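Long-range contacts in protein Pcdhgb2 (Mus musculus, PDB 5SZR), which is probably a calcium-dependent cell-adhesion protein of neurons, which may take part in setting up and maintaining specific connections in the brain: residues R289-L295 and V309-V315; V214-Y220 and Q236-S240. One frame throughout, in Å; residues are numbered along the deposited sequence.

Interaction 1. Residues R289-L295 and V309-V315; sequences RSFQLTL and VSMRVLV
The Phe291 ring carries Val313 over one face, with Val313 CB 3.8 Å from the ring centroid and 22° off its normal, a CH-pi contact displaced toward the rim; Val315 CG2 lies near the ring plane, at the edge. With chi1 at 58°, Phe291 CG sits between the backbone N and the carbonyl carbon, which lays the ring beside Val313. On the other side of the sheet the Arg312 guanidinium has Gln292 CG over one face and the Ser290 hydroxyl at its edge. There Arg312 NH1 donates to Ser290 OG at 2.9 Å, nearly in the guanidinium plane, while Ser290 OG donates to Val313 O at 3.2 Å from above the carbonyl plane. Val313 O also accepts from Phe291 N, so two donors grip it. In the hydrogen-bonded pair Phe291-Val313, Val313 N donates almost straight to Phe291 O, at 3.0 Å. Further along, Leu295 CD1 packs on Met311 CB at 3.6 Å. The strands run antiparallel at 155° as a beta hairpin in the third of the four cadherin domains present. Strand 250-257 flanks 290-299, strand 219-225 flanks 306-316, and strand 268-270 of the facing sheet covers Phe291, Leu293 and Leu295.

Interaction 2. Residues V214-Y220 and Q236-S240; sequences VFHQASY and QVSAS. With MAN (alpha-D-mannopyranose), chain Y; MAN (alpha-D-mannopyranose), chain T.
Tyr220 lays the outer part of its ring against Val237. From CB, which starts toward the partner segment, the ring passes over the valine: CD2 is 4.0 Å from Val237 CG1, CE2 closes to 3.7 Å from the same methyl, and CE1 meets it too. That methyl sits over the ring centre, 14° off the normal, a CH-pi contact, while Gln217 CB lies on the opposite face. CZ passes near Val237 CA, and at the tip Tyr220 OH accepts a weak bond from Ser238 N, straight (163°) but 3.4 Å long. Phe215 receives Ala239 CB over one face, 4.2 Å from its centroid. Two backbone bonds pair Val214 with Ser240, making 214-215 an outermost strand beside 232-240 in one sheet of the cadherin domain; Tyr220 lies on 219-225 of the other. His216 N donates to Ser238 O at 2.8 Å. Ser238 OG, anti to its own amide nitrogen (chi1 -180°), is covalently joined to C1 of an alpha-D-mannopyranose (chain Y), whose O6 shares a 2.9 Å hydrogen bond with His216 ND1, where either may donate. Apolar groups thus fill the inner side, whereas the covalent link, the imidazole and a weak bond from the sugar's O4 to Ala239 O hold the O-mannose, which probably limits its swing.

From the N terminus, residues 214-220 come first, and interaction 2 closes a loop of 15 residues when 236-240 returns to them. Only afterwards does interaction 1 open, its 13 intervening residues forming the hairpin turn and strand ends between 290-299 and 306-316. The two loops are in series, neither nested nor crossed. They nevertheless meet in space, with centres 14 Å apart: Arg312 N lies 2.7 Å from Tyr220 O and Ser310 O lies 2.8 Å from Tyr220 N, both probable hydrogen bonds. Tyr220 thereby belongs to the sheet of interaction 1, while 214-215 pairs in the opposing sheet, so segment 214-220 links the two sheets, pairing in one through interaction 2 and bordering interaction 1 in the other.

Interaction 1. Residues R289-L295 and V309-V315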
ATOM      1  N   ARG A 289      -2.472   5.111 -40.044  1.00 60.16           N
ATOM      2  CA  ARG A 289      -2.371   6.311 -39.227  1.00 60.13           C
ATOM      3  C   ARG A 289      -2.505   6.034 -37.738  1.00 58.75           C
ATOM      4  O   ARG A 289      -1.997   6.820 -36.931  1.00 56.15           O
ATOM      5  CB  ARG A 289      -3.436   7.329 -39.657  1.00 65.45           C
ATOM      6  CG  ARG A 289      -3.229   7.872 -41.070  1.00 71.30           C
ATOM      7  CD  ARG A 289      -4.554   8.173 -41.754  1.00 77.27           C
ATOM      8  NE  ARG A 289      -5.064   9.506 -41.449  1.00 79.68           N
ATOM      9  CZ  ARG A 289      -5.160  10.490 -42.339  1.00 81.93           C
ATOM     10  NH1 ARG A 289      -4.782  10.291 -43.593  1.00 84.21           N
ATOM     11  NH2 ARG A 289      -5.640  11.671 -41.978  1.00 83.57           N
ATOM     12  N   SER A 290      -3.150   4.931 -37.356  1.00 58.23           N
ATOM     13  CA  SER A 290      -3.468   4.693 -35.956  1.00 54.87           C
ATOM     14  C   SER A 290      -3.841   3.229 -35.760  1.00 55.87           C
ATOM     15  O   SER A 290      -4.372   2.584 -36.669  1.00 55.35           O
ATOM     16  CB  SER A 290      -4.612   5.604 -35.498  1.00 56.52           C
ATOM     17  OG  SER A 290      -4.887   5.430 -34.124  1.00 63.46           O
ATOM     18  N   PHE A 291      -3.564   2.713 -34.561  1.00 57.39           N
ATOM     19  CA  PHE A 291      -4.037   1.388 -34.182  1.00 59.16           C
ATOM     20  C   PHE A 291      -4.283   1.343 -32.681  1.00 62.87           C
ATOM     21  O   PHE A 291      -3.725   2.131 -31.910  1.00 61.11           O
ATOM     22  CB  PHE A 291      -3.065   0.276 -34.613  1.00 57.09           C
ATOM     23  CG  PHE A 291      -1.678   0.415 -34.056  1.00 54.38           C
ATOM     24  CD1 PHE A 291      -1.314  -0.246 -32.898  1.00 55.16           C
ATOM     25  CD2 PHE A 291      -0.729   1.182 -34.710  1.00 53.69           C
ATOM     26  CE1 PHE A 291      -0.032  -0.127 -32.386  1.00 55.68           C
ATOM     27  CE2 PHE A 291       0.556   1.304 -34.208  1.00 53.19           C
ATOM     28  CZ  PHE A 291       0.905   0.649 -33.048  1.00 55.38           C
ATOM     29  N   GLN A 292      -5.135   0.407 -32.275  1.00 66.50           N
ATOM     30  CA  GLN A 292      -5.560   0.278 -30.891  1.00 65.57           C
ATOM     31  C   GLN A 292      -4.984  -0.984 -30.264  1.00 61.84           C
ATOM     32  O   GLN A 292      -4.724  -1.980 -30.943  1.00 61.70           O
ATOM     33  CB  GLN A 292      -7.085   0.266 -30.788  1.00 72.45           C
ATOM     34  CG  GLN A 292      -7.653   1.548 -30.208  1.00 78.00           C
ATOM     35  CD  GLN A 292      -9.147   1.678 -30.418  1.00 83.97           C
ATOM     36  OE1 GLN A 292      -9.698   1.180 -31.403  1.00 86.63           O
ATOM     37  NE2 GLN A 292      -9.813   2.363 -29.495  1.00 84.84           N
ATOM     38  N   LEU A 293      -4.815  -0.931 -28.947  1.00 60.77           N
ATOM     39  CA  LEU A 293      -4.060  -1.930 -28.210  1.00 59.89           C
ATOM     40  C   LEU A 293      -4.648  -2.053 -26.812  1.00 59.97           C
ATOM     41  O   LEU A 293      -4.992  -1.044 -26.191  1.00 60.32           O
ATOM     42  CB  LEU A 293      -2.584  -1.519 -28.139  1.00 59.45           C
ATOM     43  CG  LEU A 293      -1.507  -2.562 -27.877  1.00 60.12           C
ATOM     44  CD1 LEU A 293      -1.443  -3.531 -29.043  1.00 63.36           C
ATOM     45  CD2 LEU A 293      -0.170  -1.866 -27.664  1.00 57.24           C
ATOM     46  N   THR A 294      -4.762  -3.285 -26.316  1.00 59.53           N
ATOM     47  CA  THR A 294      -5.226  -3.533 -24.951  1.00 58.33           C
ATOM     48  C   THR A 294      -4.143  -4.283 -24.185  1.00 56.26           C
ATOM     49  O   THR A 294      -3.824  -5.431 -24.514  1.00 57.93           O
ATOM     50  CB  THR A 294      -6.537  -4.318 -24.935  1.00 59.04           C
ATOM     51  OG1 THR A 294      -7.593  -3.491 -25.439  1.00 58.89           O
ATOM     52  CG2 THR A 294      -6.876  -4.735 -23.508  1.00 57.54           C
ATOM     53  N   LEU A 295      -3.587  -3.639 -23.165  1.00 52.34           N
ATOM     54  CA  LEU A 295      -2.570  -4.239 -22.317  1.00 51.05           C
ATOM     55  C   LEU A 295      -3.188  -4.704 -21.002  1.00 52.30           C
ATOM     56  O   LEU A 295      -4.269  -4.262 -20.604  1.00 53.90           O
ATOM     57  CB  LEU A 295      -1.432  -3.252 -22.044  1.00 48.00           C
ATOM     58  CG  LEU A 295      -0.698  -2.714 -23.274  1.00 48.59           C
ATOM     59  CD1 LEU A 295      -1.316  -1.403 -23.738  1.00 47.95           C
ATOM     60  CD2 LEU A 295       0.791  -2.549 -23.005  1.00 47.18           C
ATOM     61  N   VAL A 309      -6.090  -2.148 -19.692  1.00 55.28           N
ATOM     62  CA  VAL A 309      -6.041  -0.740 -20.054  1.00 52.30           C
ATOM     63  C   VAL A 309      -5.939  -0.638 -21.569  1.00 53.77           C
ATOM     64  O   VAL A 309      -5.322  -1.481 -22.228  1.00 55.08           O
ATOM     65  CB  VAL A 309      -4.867  -0.010 -19.358  1.00 47.30           C
ATOM     66  CG1 VAL A 309      -3.529  -0.531 -19.861  1.00 46.23           C
ATOM     67  CG2 VAL A 309      -4.977   1.494 -19.537  1.00 46.39           C
ATOM     68  N   SER A 310      -6.572   0.390 -22.124  1.00 54.34           N
ATOM     69  CA  SER A 310      -6.564   0.618 -23.562  1.00 57.67           C
ATOM     70  C   SER A 310      -5.458   1.599 -23.926  1.00 54.80           C
ATOM     71  O   SER A 310      -5.292   2.634 -23.270  1.00 52.60           O
ATOM     72  CB  SER A 310      -7.916   1.148 -24.042  1.00 63.57           C
ATOM     73  OG  SER A 310      -7.883   1.421 -25.436  1.00 71.95           O
ATOM     74  N   MET A 311      -4.705   1.272 -24.970  1.00 54.73           N
ATOM     75  CA  MET A 311      -3.702   2.171 -25.523  1.00 52.91           C
ATOM     76  C   MET A 311      -4.010   2.421 -26.991  1.00 54.02           C
ATOM     77  O   MET A 311      -4.267   1.477 -27.744  1.00 54.48           O
ATOM     78  CB  MET A 311      -2.291   1.602 -25.375  1.00 50.31           C
ATOM     79  CG  MET A 311      -1.235   2.433 -26.075  1.00 49.68           C
ATOM     80  SD  MET A 311       0.422   1.755 -25.938  1.00 48.62           S
ATOM     81  CE  MET A 311       0.876   2.291 -24.290  1.00 45.50           C
ATOM     82  N   ARG A 312      -3.991   3.688 -27.391  1.00 55.40           N
ATOM     83  CA  ARG A 312      -4.086   4.069 -28.792  1.00 57.82           C
ATOM     84  C   ARG A 312      -2.765   4.685 -29.232  1.00 53.94           C
ATOM     85  O   ARG A 312      -2.196   5.525 -28.526  1.00 54.94           O
ATOM     86  CB  ARG A 312      -5.239   5.046 -29.032  1.00 63.27           C
ATOM     87  CG  ARG A 312      -5.326   5.517 -30.474  1.00 69.05           C
ATOM     88  CD  ARG A 312      -6.547   6.387 -30.723  1.00 75.21           C
ATOM     89  NE  ARG A 312      -7.782   5.611 -30.800  1.00 79.41           N
ATOM     90  CZ  ARG A 312      -8.210   4.996 -31.899  1.00 83.90           C
ATOM     91  NH1 ARG A 312      -7.499   5.059 -33.019  1.00 85.76           N
ATOM     92  NH2 ARG A 312      -9.349   4.320 -31.882  1.00 85.87           N
ATOM     93  N   VAL A 313      -2.276   4.258 -30.390  1.00 49.57           N
ATOM     94  CA  VAL A 313      -0.995   4.706 -30.920  1.00 49.28           C
ATOM     95  C   VAL A 313      -1.266   5.489 -32.200  1.00 48.58           C
ATOM     96  O   VAL A 313      -1.861   4.957 -33.145  1.00 49.21           O
ATOM     97  CB  VAL A 313      -0.050   3.522 -31.175  1.00 50.86           C
ATOM     98  CG1 VAL A 313       1.265   4.003 -31.767  1.00 51.68           C
ATOM     99  CG2 VAL A 313       0.186   2.755 -29.873  1.00 50.33           C
ATOM    100  N   LEU A 314      -0.847   6.752 -32.223  1.00 47.21           N
ATOM    101  CA  LEU A 314      -1.023   7.620 -33.380  1.00 50.93           C
ATOM    102  C   LEU A 314       0.299   7.720 -34.131  1.00 51.66           C
ATOM    103  O   LEU A 314       1.292   8.217 -33.589  1.00 54.09           O
ATOM    104  CB  LEU A 314      -1.514   9.006 -32.961  1.00 54.24           C
ATOM    105  CG  LEU A 314      -2.981   9.058 -32.527  1.00 56.61           C
ATOM    106  CD1 LEU A 314      -3.323  10.394 -31.884  1.00 57.74           C
ATOM    107  CD2 LEU A 314      -3.877   8.790 -33.729  1.00 57.02           C
ATOM    108  N   VAL A 315       0.311   7.231 -35.365  1.00 49.37           N
ATOM    109  CA  VAL A 315       1.502   7.281 -36.203  1.00 51.08           C
ATOM    110  C   VAL A 315       1.612   8.681 -36.795  1.00 53.98           C
ATOM    111  O   VAL A 315       0.708   9.141 -37.501  1.00 55.27           O
ATOM    112  CB  VAL A 315       1.443   6.212 -37.303  1.00 53.16           C
ATOM    113  CG1 VAL A 315       2.658   6.309 -38.210  1.00 50.56           C
ATOM    114  CG2 VAL A 315       1.337   4.827 -36.677  1.00 48.92           C
TER

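Interaction 2. Residues V214-Y220 and Q236-S240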
ATOM      1  N   VAL A 214      -3.579  -1.776 -10.525  1.00 46.14           N
ATOM      2  CA  VAL A 214      -4.298  -0.628 -11.065  1.00 48.32           C
ATOM      3  C   VAL A 214      -3.322   0.206 -11.880  1.00 49.75           C
ATOM      4  O   VAL A 214      -2.270   0.607 -11.370  1.00 51.35           O
ATOM      5  CB  VAL A 214      -4.931   0.227  -9.951  1.00 49.34           C
ATOM      6  CG1 VAL A 214      -5.543   1.485 -10.544  1.00 50.54           C
ATOM      7  CG2 VAL A 214      -5.975  -0.577  -9.198  1.00 49.34           C
ATOM      8  N   PHE A 215      -3.669   0.470 -13.139  1.00 49.87           N
ATOM      9  CA  PHE A 215      -2.796   1.249 -14.007  1.00 49.10           C
ATOM     10  C   PHE A 215      -2.785   2.713 -13.586  1.00 51.01           C
ATOM     11  O   PHE A 215      -3.788   3.260 -13.122  1.00 52.97           O
ATOM     12  CB  PHE A 215      -3.230   1.131 -15.468  1.00 44.59           C
ATOM     13  CG  PHE A 215      -2.770  -0.133 -16.139  1.00 41.58           C
ATOM     14  CD1 PHE A 215      -3.620  -1.219 -16.264  1.00 41.14           C
ATOM     15  CD2 PHE A 215      -1.483  -0.234 -16.643  1.00 39.37           C
ATOM     16  CE1 PHE A 215      -3.193  -2.385 -16.888  1.00 40.03           C
ATOM     17  CE2 PHE A 215      -1.051  -1.392 -17.257  1.00 38.73           C
ATOM     18  CZ  PHE A 215      -1.907  -2.467 -17.385  1.00 39.28           C
ATOM     19  N   HIS A 216      -1.623   3.347 -13.760  1.00 53.07           N
ATOM     20  CA  HIS A 216      -1.449   4.734 -13.342  1.00 58.25           C
ATOM     21  C   HIS A 216      -2.323   5.689 -14.156  1.00 59.85           C
ATOM     22  O   HIS A 216      -2.678   6.768 -13.668  1.00 62.99           O
ATOM     23  CB  HIS A 216       0.031   5.109 -13.450  1.00 63.95           C
ATOM     24  CG  HIS A 216       0.375   6.438 -12.853  1.00 70.68           C
ATOM     25  ND1 HIS A 216       0.782   6.583 -11.545  1.00 73.78           N
ATOM     26  CD2 HIS A 216       0.395   7.680 -13.393  1.00 75.37           C
ATOM     27  CE1 HIS A 216       1.025   7.857 -11.300  1.00 77.91           C
ATOM     28  NE2 HIS A 216       0.798   8.545 -12.404  1.00 78.89           N
ATOM     29  N   GLN A 217      -2.685   5.309 -15.385  1.00 52.60           N
ATOM     30  CA  GLN A 217      -3.615   6.070 -16.211  1.00 53.66           C
ATOM     31  C   GLN A 217      -4.805   5.201 -16.604  1.00 50.90           C
ATOM     32  O   GLN A 217      -4.693   3.978 -16.714  1.00 49.39           O
ATOM     33  CB  GLN A 217      -2.940   6.602 -17.486  1.00 54.94           C
ATOM     34  CG  GLN A 217      -1.684   7.408 -17.229  1.00 57.84           C
ATOM     35  CD  GLN A 217      -1.054   7.933 -18.500  1.00 58.97           C
ATOM     36  OE1 GLN A 217      -1.639   7.845 -19.585  1.00 58.76           O
ATOM     37  NE2 GLN A 217       0.145   8.492 -18.375  1.00 60.09           N
ATOM     38  N   ALA A 218      -5.947   5.854 -16.833  1.00 52.29           N
ATOM     39  CA  ALA A 218      -7.149   5.140 -17.253  1.00 52.80           C
ATOM     40  C   ALA A 218      -7.024   4.610 -18.678  1.00 50.20           C
ATOM     41  O   ALA A 218      -7.640   3.593 -19.019  1.00 47.54           O
ATOM     42  CB  ALA A 218      -8.365   6.055 -17.137  1.00 56.69           C
ATOM     43  N   SER A 219      -6.254   5.290 -19.521  1.00 50.35           N
ATOM     44  CA  SER A 219      -5.963   4.831 -20.871  1.00 47.95           C
ATOM     45  C   SER A 219      -4.715   5.559 -21.347  1.00 46.43           C
ATOM     46  O   SER A 219      -4.243   6.501 -20.708  1.00 46.49           O
ATOM     47  CB  SER A 219      -7.139   5.070 -21.823  1.00 48.62           C
ATOM     48  OG  SER A 219      -7.395   6.451 -21.966  1.00 51.15           O
ATOM     49  N   TYR A 220      -4.184   5.107 -22.480  1.00 44.94           N
ATOM     50  CA  TYR A 220      -2.916   5.606 -22.990  1.00 44.63           C
ATOM     51  C   TYR A 220      -3.075   6.059 -24.434  1.00 44.74           C
ATOM     52  O   TYR A 220      -3.528   5.288 -25.287  1.00 46.17           O
ATOM     53  CB  TYR A 220      -1.822   4.536 -22.888  1.00 43.11           C
ATOM     54  CG  TYR A 220      -1.341   4.275 -21.470  1.00 45.10           C
ATOM     55  CD1 TYR A 220      -0.262   4.975 -20.942  1.00 47.24           C
ATOM     56  CD2 TYR A 220      -1.959   3.325 -20.667  1.00 42.40           C
ATOM     57  CE1 TYR A 220       0.186   4.737 -19.651  1.00 47.19           C
ATOM     58  CE2 TYR A 220      -1.518   3.080 -19.380  1.00 45.44           C
ATOM     59  CZ  TYR A 220      -0.448   3.789 -18.875  1.00 46.92           C
ATOM     60  OH  TYR A 220      -0.009   3.540 -17.593  1.00 47.80           O
ATOM     61  N   GLN A 236       5.609   3.639 -21.838  1.00 55.88           N
ATOM     62  CA  GLN A 236       5.806   2.771 -20.679  1.00 55.23           C
ATOM     63  C   GLN A 236       4.556   2.801 -19.815  1.00 52.52           C
ATOM     64  O   GLN A 236       4.245   3.832 -19.209  1.00 50.32           O
ATOM     65  CB  GLN A 236       7.029   3.192 -19.865  1.00 58.04           C
ATOM     66  CG  GLN A 236       7.322   2.260 -18.701  1.00 57.64           C
ATOM     67  CD  GLN A 236       8.662   2.539 -18.048  1.00 60.35           C
ATOM     68  OE1 GLN A 236       9.282   3.580 -18.285  1.00 62.29           O
ATOM     69  NE2 GLN A 236       9.119   1.603 -17.221  1.00 60.31           N
ATOM     70  N   VAL A 237       3.848   1.677 -19.755  1.00 51.98           N
ATOM     71  CA  VAL A 237       2.713   1.533 -18.854  1.00 52.95           C
ATOM     72  C   VAL A 237       3.226   1.150 -17.472  1.00 58.94           C
ATOM     73  O   VAL A 237       4.290   0.539 -17.328  1.00 59.37           O
ATOM     74  CB  VAL A 237       1.708   0.493 -19.391  1.00 50.11           C
ATOM     75  CG1 VAL A 237       1.190   0.909 -20.759  1.00 51.30           C
ATOM     76  CG2 VAL A 237       2.345  -0.890 -19.447  1.00 48.10           C
ATOM     77  N   SER A 238       2.469   1.528 -16.443  1.00 63.07           N
ATOM     78  CA  SER A 238       2.826   1.212 -15.065  1.00 69.06           C
ATOM     79  C   SER A 238       1.551   1.000 -14.265  1.00 61.29           C
ATOM     80  O   SER A 238       0.613   1.796 -14.367  1.00 57.00           O
ATOM     81  CB  SER A 238       3.674   2.324 -14.433  1.00 81.56           C
ATOM     82  OG  SER A 238       4.021   2.008 -13.094  1.00 92.96           O
ATOM     83  N   ALA A 239       1.521  -0.076 -13.483  1.00 58.38           N
ATOM     84  CA  ALA A 239       0.427  -0.347 -12.563  1.00 55.76           C
ATOM     85  C   ALA A 239       0.987  -0.566 -11.164  1.00 58.46           C
ATOM     86  O   ALA A 239       2.130  -0.998 -10.995  1.00 62.24           O
ATOM     87  CB  ALA A 239      -0.396  -1.565 -12.999  1.00 51.86           C
ATOM     88  N   SER A 240       0.172  -0.252 -10.161  1.00 57.37           N
ATOM     89  CA  SER A 240       0.548  -0.402  -8.764  1.00 57.94           C
ATOM     90  C   SER A 240      -0.307  -1.476  -8.102  1.00 52.59           C
ATOM     91  O   SER A 240      -1.403  -1.804  -8.563  1.00 49.70           O
ATOM     92  CB  SER A 240       0.404   0.923  -8.010  1.00 61.70           C
ATOM     93  OG  SER A 240      -0.919   1.419  -8.113  1.00 62.49           O
TER
HETATM   94  C1  MAN Y 722       4.788   3.085 -12.510  1.00 61.00           C
HETATM   95  C2  MAN Y 722       5.966   2.246 -11.993  1.00 66.94           C
HETATM   96  C3  MAN Y 722       5.490   1.289 -10.899  1.00 70.66           C
HETATM   97  C4  MAN Y 722       4.684   2.015  -9.812  1.00 70.56           C
HETATM   98  C5  MAN Y 722       3.571   2.886 -10.420  1.00 70.71           C
HETATM   99  C6  MAN Y 722       2.914   3.775  -9.375  1.00 74.12           C
HETATM  100  O2  MAN Y 722       6.963   3.068 -11.368  1.00 69.66           O
HETATM  101  O3  MAN Y 722       6.581   0.596 -10.295  1.00 72.94           O
HETATM  102  O4  MAN Y 722       4.089   1.050  -8.960  1.00 71.73           O
HETATM  103  O5  MAN Y 722       4.109   3.748 -11.460  1.00 66.57           O
HETATM  104  O6  MAN Y 722       1.759   4.377  -9.950  1.00 77.83           O
HETATM  105  C1  MAN T 717      11.442   3.375 -23.556  1.00 60.35           C
HETATM  106  C2  MAN T 717      10.314   3.789 -22.598  1.00 65.37           C
HETATM  107  C3  MAN T 717       9.608   5.030 -23.138  1.00 70.20           C
HETATM  108  C4  MAN T 717      10.615   6.150 -23.470  1.00 75.93           C
HETATM  109  C5  MAN T 717      11.710   5.624 -24.402  1.00 70.43           C
HETATM  110  C6  MAN T 717      12.828   6.617 -24.649  1.00 70.53           C
HETATM  111  O2  MAN T 717      10.829   4.155 -21.312  1.00 64.91           O
HETATM  112  O3  MAN T 717       8.616   5.503 -22.226  1.00 71.85           O
HETATM  113  O4  MAN T 717       9.946   7.216 -24.119  1.00 77.49           O
HETATM  114  O5  MAN T 717      12.317   4.430 -23.839  1.00 65.67           O
HETATM  115  O6  MAN T 717      13.808   5.962 -25.458  1.00 72.50           O